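Side-chain contacts in C24 protein (Bizionia argentinensis JUB59, PDB 6OV6), which is of unknown function but probably forms the receptor-binding tip of a temperate bacteriophage's long tail fibre, a trimer that binds manganese: residues Q149-T154 / E158-S163; F164-D169 / S173-I178. All coordinates share one frame; numbering follows the deposited sequence.

Contact 1 of 2, residues Q149-T154 / E158-S163; sequences QLCDGT and ENLKGS
Cys151 and Leu160 meet through both backbone and side chain. Leu160 N donates to Cys151 O at 2.9 Å with an N-H...O angle of 160°, a nearly straight bond. Next to it, Gly153 N makes a weak, bent bond to Glu158 O. With the two segments running 116° apart, the backbones touch briefly around Asp152 and Asn159 and do not form a ladder. A water bridges the segments as well, donating to Asp152 O and accepting from Lys161 NZ, each at 2.7 Å.

Apolar contact follows the main bond. CD1 of Leu160 packs 3.8 Å from Cys151 CB, alongside the sulfur. Further out, the aliphatic part of Lys161 passes over Asp152, with CE 3.9 Å from Asp152 CB; a bend at chi3 turns the chain along that residue.

Two Asx turns shape the loop from within. Asp152 OD1 receives Thr154 OG1 at 2.6 Å and Thr154 N, both from the same face of the carboxylate, a double grip that should limit its rotation. Asn159 OD1 accepts from Lys161 N; with CG anti to the backbone N (chi1 177°), the amide lies beside Asp152 O, CG 3.4 Å from that oxygen. Gly153, at positive phi, brings its backbone N close to Asn159 CA.

Contact 1 is thus a loop closure at the end of strand 148-150, which pairs antiparallel with strand 267-275. Cys151 is hydrogen-bonded through its backbone to Tyr272, and Leu160 rests on that same tyrosine. Glu158 turns outward to Tyr268 of the third subunit, while a type II beta turn from Leu160 to Ser163 leads the chain into strand 164-167.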
ATOM      1  N   GLN A 149      -9.556  -9.422 -16.143  1.00 29.30           N
ATOM      2  CA  GLN A 149      -9.800 -10.433 -15.119  1.00 29.42           C
ATOM      3  C   GLN A 149      -9.148  -9.985 -13.818  1.00 33.33           C
ATOM      4  O   GLN A 149      -8.247  -9.149 -13.832  1.00 30.41           O
ATOM      5  CB  GLN A 149      -9.245 -11.818 -15.529  1.00 30.31           C
ATOM      6  CG  GLN A 149      -7.727 -11.946 -15.484  1.00 32.25           C
ATOM      7  CD  GLN A 149      -7.293 -13.387 -15.500  1.00 48.39           C
ATOM      8  OE1 GLN A 149      -7.239 -14.028 -16.558  1.00 38.93           O
ATOM      9  NE2 GLN A 149      -6.931 -13.908 -14.333  1.00 35.21           N
ATOM     10  N   LEU A 150      -9.548 -10.616 -12.718  1.00 31.52           N
ATOM     11  CA  LEU A 150      -8.975 -10.393 -11.398  1.00 31.96           C
ATOM     12  C   LEU A 150      -7.522 -10.907 -11.401  1.00 34.89           C
ATOM     13  O   LEU A 150      -7.226 -11.929 -12.039  1.00 35.28           O
ATOM     14  CB  LEU A 150      -9.834 -11.200 -10.410  1.00 33.09           C
ATOM     15  CG  LEU A 150      -9.885 -10.765  -8.949  1.00 39.85           C
ATOM     16  CD1 LEU A 150     -10.552  -9.374  -8.789  1.00 40.05           C
ATOM     17  CD2 LEU A 150     -10.620 -11.811  -8.120  1.00 43.49           C
ATOM     18  N   CYS A 151      -6.596 -10.195 -10.717  1.00 29.33           N
ATOM     19  CA  CYS A 151      -5.212 -10.665 -10.566  1.00 28.51           C
ATOM     20  C   CYS A 151      -5.280 -11.729  -9.458  1.00 34.89           C
ATOM     21  O   CYS A 151      -5.173 -11.409  -8.265  1.00 32.98           O
ATOM     22  CB  CYS A 151      -4.274  -9.522 -10.196  1.00 27.18           C
ATOM     23  SG  CYS A 151      -4.103  -8.278 -11.510  1.00 30.03           S
ATOM     24  N   ASP A 152      -5.576 -12.977  -9.865  1.00 34.26           N
ATOM     25  CA  ASP A 152      -5.807 -14.100  -8.945  1.00 33.61           C
ATOM     26  C   ASP A 152      -4.836 -15.286  -9.054  1.00 38.75           C
ATOM     27  O   ASP A 152      -5.020 -16.297  -8.368  1.00 40.66           O
ATOM     28  CB  ASP A 152      -7.259 -14.585  -9.096  1.00 35.36           C
ATOM     29  CG  ASP A 152      -7.655 -15.012 -10.511  1.00 35.68           C
ATOM     30  OD1 ASP A 152      -6.760 -15.112 -11.379  1.00 34.19           O
ATOM     31  OD2 ASP A 152      -8.865 -15.159 -10.766  1.00 42.68           O
ATOM     32  N   GLY A 153      -3.807 -15.160  -9.870  1.00 34.91           N
ATOM     33  CA  GLY A 153      -2.844 -16.236 -10.048  1.00 36.29           C
ATOM     34  C   GLY A 153      -3.109 -17.124 -11.259  1.00 41.04           C
ATOM     35  O   GLY A 153      -2.212 -17.867 -11.658  1.00 40.39           O
ATOM     36  N   THR A 154      -4.331 -17.045 -11.855  1.00 37.86           N
ATOM     37  CA  THR A 154      -4.735 -17.797 -13.068  1.00 38.16           C
ATOM     38  C   THR A 154      -4.284 -17.041 -14.334  1.00 43.63           C
ATOM     39  O   THR A 154      -4.119 -15.816 -14.290  1.00 42.47           O
ATOM     40  CB  THR A 154      -6.264 -18.040 -13.091  1.00 43.91           C
ATOM     41  OG1 THR A 154      -6.979 -16.822 -13.346  1.00 41.43           O
ATOM     42  CG2 THR A 154      -6.786 -18.706 -11.825  1.00 42.09           C
ATOM     43  N   GLU A 158      -0.484 -12.311 -11.484  1.00 31.18           N
ATOM     44  CA  GLU A 158      -0.017 -12.316 -10.097  1.00 29.75           C
ATOM     45  C   GLU A 158      -1.255 -12.537  -9.241  1.00 30.52           C
ATOM     46  O   GLU A 158      -2.313 -12.089  -9.617  1.00 31.34           O
ATOM     47  CB  GLU A 158       0.603 -10.942  -9.745  1.00 30.80           C
ATOM     48  CG  GLU A 158       1.770 -10.507 -10.613  1.00 39.16           C
ATOM     49  CD  GLU A 158       2.912 -11.501 -10.766  1.00 54.14           C
ATOM     50  OE1 GLU A 158       3.406 -12.016  -9.734  1.00 33.64           O
ATOM     51  OE2 GLU A 158       3.322 -11.755 -11.921  1.00 46.28           O
ATOM     52  N   ASN A 159      -1.148 -13.252  -8.116  1.00 28.63           N
ATOM     53  CA  ASN A 159      -2.306 -13.411  -7.247  1.00 27.75           C
ATOM     54  C   ASN A 159      -2.191 -12.292  -6.190  1.00 30.41           C
ATOM     55  O   ASN A 159      -1.444 -12.429  -5.206  1.00 28.88           O
ATOM     56  CB  ASN A 159      -2.316 -14.802  -6.563  1.00 28.70           C
ATOM     57  CG  ASN A 159      -3.469 -14.953  -5.607  1.00 42.78           C
ATOM     58  OD1 ASN A 159      -4.315 -14.054  -5.476  1.00 33.19           O
ATOM     59  ND2 ASN A 159      -3.539 -16.085  -4.916  1.00 34.01           N
ATOM     60  N   LEU A 160      -2.939 -11.201  -6.403  1.00 26.39           N
ATOM     61  CA  LEU A 160      -2.897 -10.012  -5.526  1.00 25.70           C
ATOM     62  C   LEU A 160      -3.980  -9.972  -4.451  1.00 29.11           C
ATOM     63  O   LEU A 160      -4.036  -9.032  -3.669  1.00 27.03           O
ATOM     64  CB  LEU A 160      -2.903  -8.735  -6.392  1.00 24.64           C
ATOM     65  CG  LEU A 160      -1.790  -8.640  -7.446  1.00 27.17           C
ATOM     66  CD1 LEU A 160      -1.898  -7.336  -8.250  1.00 26.04           C
ATOM     67  CD2 LEU A 160      -0.432  -8.730  -6.816  1.00 25.10           C
ATOM     68  N   LYS A 161      -4.818 -11.023  -4.385  1.00 26.87           N
ATOM     69  CA  LYS A 161      -5.936 -11.121  -3.445  1.00 26.24           C
ATOM     70  C   LYS A 161      -5.448 -11.044  -2.008  1.00 30.23           C
ATOM     71  O   LYS A 161      -4.503 -11.748  -1.647  1.00 29.10           O
ATOM     72  CB  LYS A 161      -6.711 -12.441  -3.672  1.00 28.66           C
ATOM     73  CG  LYS A 161      -7.422 -12.520  -5.026  1.00 33.28           C
ATOM     74  CD  LYS A 161      -8.262 -13.830  -5.139  1.00 35.18           C
ATOM     75  CE  LYS A 161      -7.394 -15.071  -5.258  1.00 40.43           C
ATOM     76  NZ  LYS A 161      -8.202 -16.318  -5.308  1.00 51.37           N
ATOM     77  N   GLY A 162      -6.052 -10.147  -1.233  1.00 29.63           N
ATOM     78  CA  GLY A 162      -5.698  -9.929   0.171  1.00 30.23           C
ATOM     79  C   GLY A 162      -4.344  -9.289   0.430  1.00 32.94           C
ATOM     80  O   GLY A 162      -3.896  -9.241   1.582  1.00 34.59           O
ATOM     81  N   SER A 163      -3.662  -8.797  -0.611  1.00 26.32           N
ATOM     82  CA  SER A 163      -2.328  -8.223  -0.413  1.00 25.17           C
ATOM     83  C   SER A 163      -2.292  -6.695  -0.410  1.00 24.18           C
ATOM     84  O   SER A 163      -3.072  -6.045  -1.083  1.00 23.13           O
ATOM     85  CB  SER A 163      -1.361  -8.735  -1.485  1.00 30.28           C
ATOM     86  OG  SER A 163      -0.940 -10.065  -1.221  1.00 31.70           O
TER
HETATM   87  O   HOH W   1      -6.786 -17.920  -7.033  1.00 42.17           O

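Contact 2 of 2, residues F164-D169 / S173-I178; sequences FIVGYD and SDYNAI
This is a loop folding back on the end of strand 164-167, held by one backbone hydrogen bond flanked by two tyrosines. Asp169 N donates to Tyr175 O at 3.0 Å and 169°, the hydrogen bond that directly joins the two segments. A CA-H...O contact from Asn176 CA to Asp169 O, 3.3 Å, lies close by.

The Tyr175 ring is clasped between Val166 and Asp174. Val166 CG2 makes a CH-pi contact, 3.8 Å from the ring centroid and 17° off its normal; Asp174 CB sits over the opposite face. A chi1 of 62° puts CG2 anti to the backbone N, over the ring, and CG1 between the backbone N and the carbonyl carbon, against Tyr175 CD1.

Tyr168 instead presents its edge: Asn176 O lies 3.5 Å from CE1, near the ring plane. Water 2 joins Tyr168 OH to that same carbonyl, to which it donates.

Strand 164-167 pairs in parallel with a strand of the third subunit, so this loop borders an intersubunit sheet. Tyr175 reaches the same subunit: its hydroxyl is hydrogen-bonded to Arg264 of the third subunit, and its ring meets Tyr267 of that subunit edge-to-face.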
ATOM      1  N   PHE A 164      -1.310  -6.153   0.312  1.00 23.06           N
ATOM      2  CA  PHE A 164      -0.903  -4.740   0.315  1.00 22.10           C
ATOM      3  C   PHE A 164       0.272  -4.690  -0.646  1.00 25.99           C
ATOM      4  O   PHE A 164       1.208  -5.471  -0.512  1.00 26.53           O
ATOM      5  CB  PHE A 164      -0.418  -4.329   1.712  1.00 23.13           C
ATOM      6  CG  PHE A 164      -1.566  -4.227   2.673  1.00 23.27           C
ATOM      7  CD1 PHE A 164      -2.277  -3.029   2.806  1.00 25.53           C
ATOM      8  CD2 PHE A 164      -1.984  -5.344   3.396  1.00 24.72           C
ATOM      9  CE1 PHE A 164      -3.363  -2.937   3.696  1.00 26.02           C
ATOM     10  CE2 PHE A 164      -3.087  -5.264   4.270  1.00 27.29           C
ATOM     11  CZ  PHE A 164      -3.765  -4.059   4.416  1.00 25.19           C
ATOM     12  N   ILE A 165       0.227  -3.825  -1.635  1.00 22.34           N
ATOM     13  CA  ILE A 165       1.355  -3.758  -2.568  1.00 21.08           C
ATOM     14  C   ILE A 165       2.543  -2.987  -2.006  1.00 24.09           C
ATOM     15  O   ILE A 165       2.379  -1.913  -1.418  1.00 24.07           O
ATOM     16  CB  ILE A 165       0.925  -3.183  -3.972  1.00 22.49           C
ATOM     17  CG1 ILE A 165      -0.306  -3.914  -4.556  1.00 24.12           C
ATOM     18  CG2 ILE A 165       2.106  -3.095  -4.947  1.00 21.81           C
ATOM     19  CD1 ILE A 165      -0.165  -5.502  -4.695  1.00 25.24           C
ATOM     20  N   VAL A 166       3.743  -3.508  -2.249  1.00 21.56           N
ATOM     21  CA  VAL A 166       4.991  -2.816  -1.908  1.00 21.64           C
ATOM     22  C   VAL A 166       5.831  -2.646  -3.185  1.00 24.88           C
ATOM     23  O   VAL A 166       5.871  -3.553  -4.013  1.00 24.31           O
ATOM     24  CB  VAL A 166       5.749  -3.503  -0.741  1.00 25.70           C
ATOM     25  CG1 VAL A 166       6.164  -4.937  -1.106  1.00 26.02           C
ATOM     26  CG2 VAL A 166       6.941  -2.658  -0.290  1.00 24.90           C
ATOM     27  N   GLY A 167       6.456  -1.480  -3.344  1.00 22.17           N
ATOM     28  CA  GLY A 167       7.292  -1.180  -4.492  1.00 21.88           C
ATOM     29  C   GLY A 167       8.545  -2.045  -4.582  1.00 26.43           C
ATOM     30  O   GLY A 167       9.316  -2.191  -3.618  1.00 22.96           O
ATOM     31  N   TYR A 168       8.722  -2.667  -5.760  1.00 24.60           N
ATOM     32  CA  TYR A 168       9.920  -3.407  -6.130  1.00 24.41           C
ATOM     33  C   TYR A 168      11.140  -2.530  -5.864  1.00 26.77           C
ATOM     34  O   TYR A 168      11.141  -1.320  -6.148  1.00 24.65           O
ATOM     35  CB  TYR A 168       9.814  -3.790  -7.633  1.00 25.98           C
ATOM     36  CG  TYR A 168      11.113  -4.195  -8.278  1.00 28.45           C
ATOM     37  CD1 TYR A 168      11.636  -5.476  -8.097  1.00 30.86           C
ATOM     38  CD2 TYR A 168      11.814  -3.307  -9.087  1.00 28.95           C
ATOM     39  CE1 TYR A 168      12.849  -5.850  -8.679  1.00 29.86           C
ATOM     40  CE2 TYR A 168      13.015  -3.678  -9.694  1.00 30.22           C
ATOM     41  CZ  TYR A 168      13.533  -4.949  -9.475  1.00 36.00           C
ATOM     42  OH  TYR A 168      14.700  -5.319 -10.087  1.00 34.83           O
ATOM     43  N   ASP A 169      12.180  -3.129  -5.293  1.00 23.19           N
ATOM     44  CA  ASP A 169      13.416  -2.423  -5.021  1.00 23.99           C
ATOM     45  C   ASP A 169      14.541  -3.390  -5.404  1.00 32.31           C
ATOM     46  O   ASP A 169      14.692  -4.400  -4.719  1.00 29.11           O
ATOM     47  CB  ASP A 169      13.509  -2.028  -3.541  1.00 25.48           C
ATOM     48  CG  ASP A 169      14.746  -1.223  -3.163  1.00 30.61           C
ATOM     49  OD1 ASP A 169      15.698  -1.180  -3.967  1.00 29.56           O
ATOM     50  OD2 ASP A 169      14.767  -0.657  -2.043  1.00 34.44           O
ATOM     51  N   SER A 173      16.587  -7.196  -0.516  1.00 27.80           N
ATOM     52  CA  SER A 173      16.281  -8.622  -0.648  1.00 26.79           C
ATOM     53  C   SER A 173      14.816  -8.965  -0.330  1.00 29.57           C
ATOM     54  O   SER A 173      14.311  -9.982  -0.798  1.00 29.40           O
ATOM     55  CB  SER A 173      17.276  -9.462   0.169  1.00 30.67           C
ATOM     56  OG  SER A 173      17.158  -9.156   1.544  1.00 30.38           O
ATOM     57  N   ASP A 174      14.108  -8.094   0.430  1.00 24.46           N
ATOM     58  CA  ASP A 174      12.687  -8.321   0.691  1.00 23.96           C
ATOM     59  C   ASP A 174      11.843  -8.082  -0.563  1.00 24.58           C
ATOM     60  O   ASP A 174      10.775  -8.671  -0.692  1.00 24.80           O
ATOM     61  CB  ASP A 174      12.170  -7.357   1.793  1.00 24.35           C
ATOM     62  CG  ASP A 174      12.669  -7.666   3.197  1.00 34.69           C
ATOM     63  OD1 ASP A 174      13.095  -8.808   3.432  1.00 34.38           O
ATOM     64  OD2 ASP A 174      12.589  -6.774   4.061  1.00 35.71           O
ATOM     65  N   TYR A 175      12.292  -7.176  -1.432  1.00 23.18           N
ATOM     66  CA  TYR A 175      11.475  -6.711  -2.566  1.00 24.26           C
ATOM     67  C   TYR A 175      12.179  -6.749  -3.931  1.00 29.45           C
ATOM     68  O   TYR A 175      11.747  -6.048  -4.851  1.00 26.87           O
ATOM     69  CB  TYR A 175      11.085  -5.235  -2.300  1.00 24.68           C
ATOM     70  CG  TYR A 175      10.622  -4.910  -0.892  1.00 24.46           C
ATOM     71  CD1 TYR A 175       9.601  -5.640  -0.281  1.00 24.98           C
ATOM     72  CD2 TYR A 175      11.147  -3.822  -0.200  1.00 25.07           C
ATOM     73  CE1 TYR A 175       9.152  -5.328   1.004  1.00 23.95           C
ATOM     74  CE2 TYR A 175      10.703  -3.497   1.081  1.00 26.09           C
ATOM     75  CZ  TYR A 175       9.683  -4.235   1.662  1.00 27.87           C
ATOM     76  OH  TYR A 175       9.221  -3.884   2.901  1.00 28.04           O
ATOM     77  N   ASN A 176      13.257  -7.556  -4.082  1.00 27.97           N
ATOM     78  CA  ASN A 176      14.035  -7.550  -5.324  1.00 26.94           C
ATOM     79  C   ASN A 176      13.568  -8.452  -6.450  1.00 29.46           C
ATOM     80  O   ASN A 176      14.329  -8.724  -7.378  1.00 31.44           O
ATOM     81  CB  ASN A 176      15.519  -7.694  -5.021  1.00 26.73           C
ATOM     82  CG  ASN A 176      15.852  -9.047  -4.404  1.00 31.42           C
ATOM     83  OD1 ASN A 176      14.970  -9.878  -4.179  1.00 28.39           O
ATOM     84  ND2 ASN A 176      17.110  -9.281  -4.087  1.00 29.69           N
ATOM     85  N   ALA A 177      12.338  -8.924  -6.386  1.00 26.67           N
ATOM     86  CA  ALA A 177      11.718  -9.674  -7.478  1.00 27.55           C
ATOM     87  C   ALA A 177      10.243  -9.428  -7.433  1.00 31.50           C
ATOM     88  O   ALA A 177       9.662  -9.361  -6.343  1.00 30.90           O
ATOM     89  CB  ALA A 177      12.003 -11.180  -7.367  1.00 29.02           C
ATOM     90  N   ILE A 178       9.597  -9.349  -8.618  1.00 27.10           N
ATOM     91  CA  ILE A 178       8.148  -9.257  -8.678  1.00 26.25           C
ATOM     92  C   ILE A 178       7.583 -10.516  -8.010  1.00 31.28           C
ATOM     93  O   ILE A 178       8.083 -11.619  -8.262  1.00 31.43           O
ATOM     94  CB  ILE A 178       7.671  -9.152 -10.162  1.00 28.75           C
ATOM     95  CG1 ILE A 178       8.246  -7.890 -10.881  1.00 29.51           C
ATOM     96  CG2 ILE A 178       6.141  -9.323 -10.301  1.00 26.75           C
ATOM     97  CD1 ILE A 178       7.879  -6.481 -10.312  1.00 31.20           C
TER
HETATM   98  O   HOH W   2      15.854  -7.856  -9.401  1.00 50.63           O

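In the fold
Contacts 1 and 2 follow in series along the chain: the loop closed by 158-163 runs directly into strand 164-167, and the centres of the two contacts are about 16 Å apart. They touch at two places, where Leu160 CD2 lies 3.9 Å from Ile165 CD1 and Glu158 OE1 lies 3.9 Å from Ile178 CG2. Both also reach the third subunit, so successive loops of one chain help build the trimer interface. Neither is part of the manganese site that includes His252 and His254, which lies elsewhere along this elongated chain; the centres of contacts 1 and 2 are about 17 and 14 Å from the chain centre.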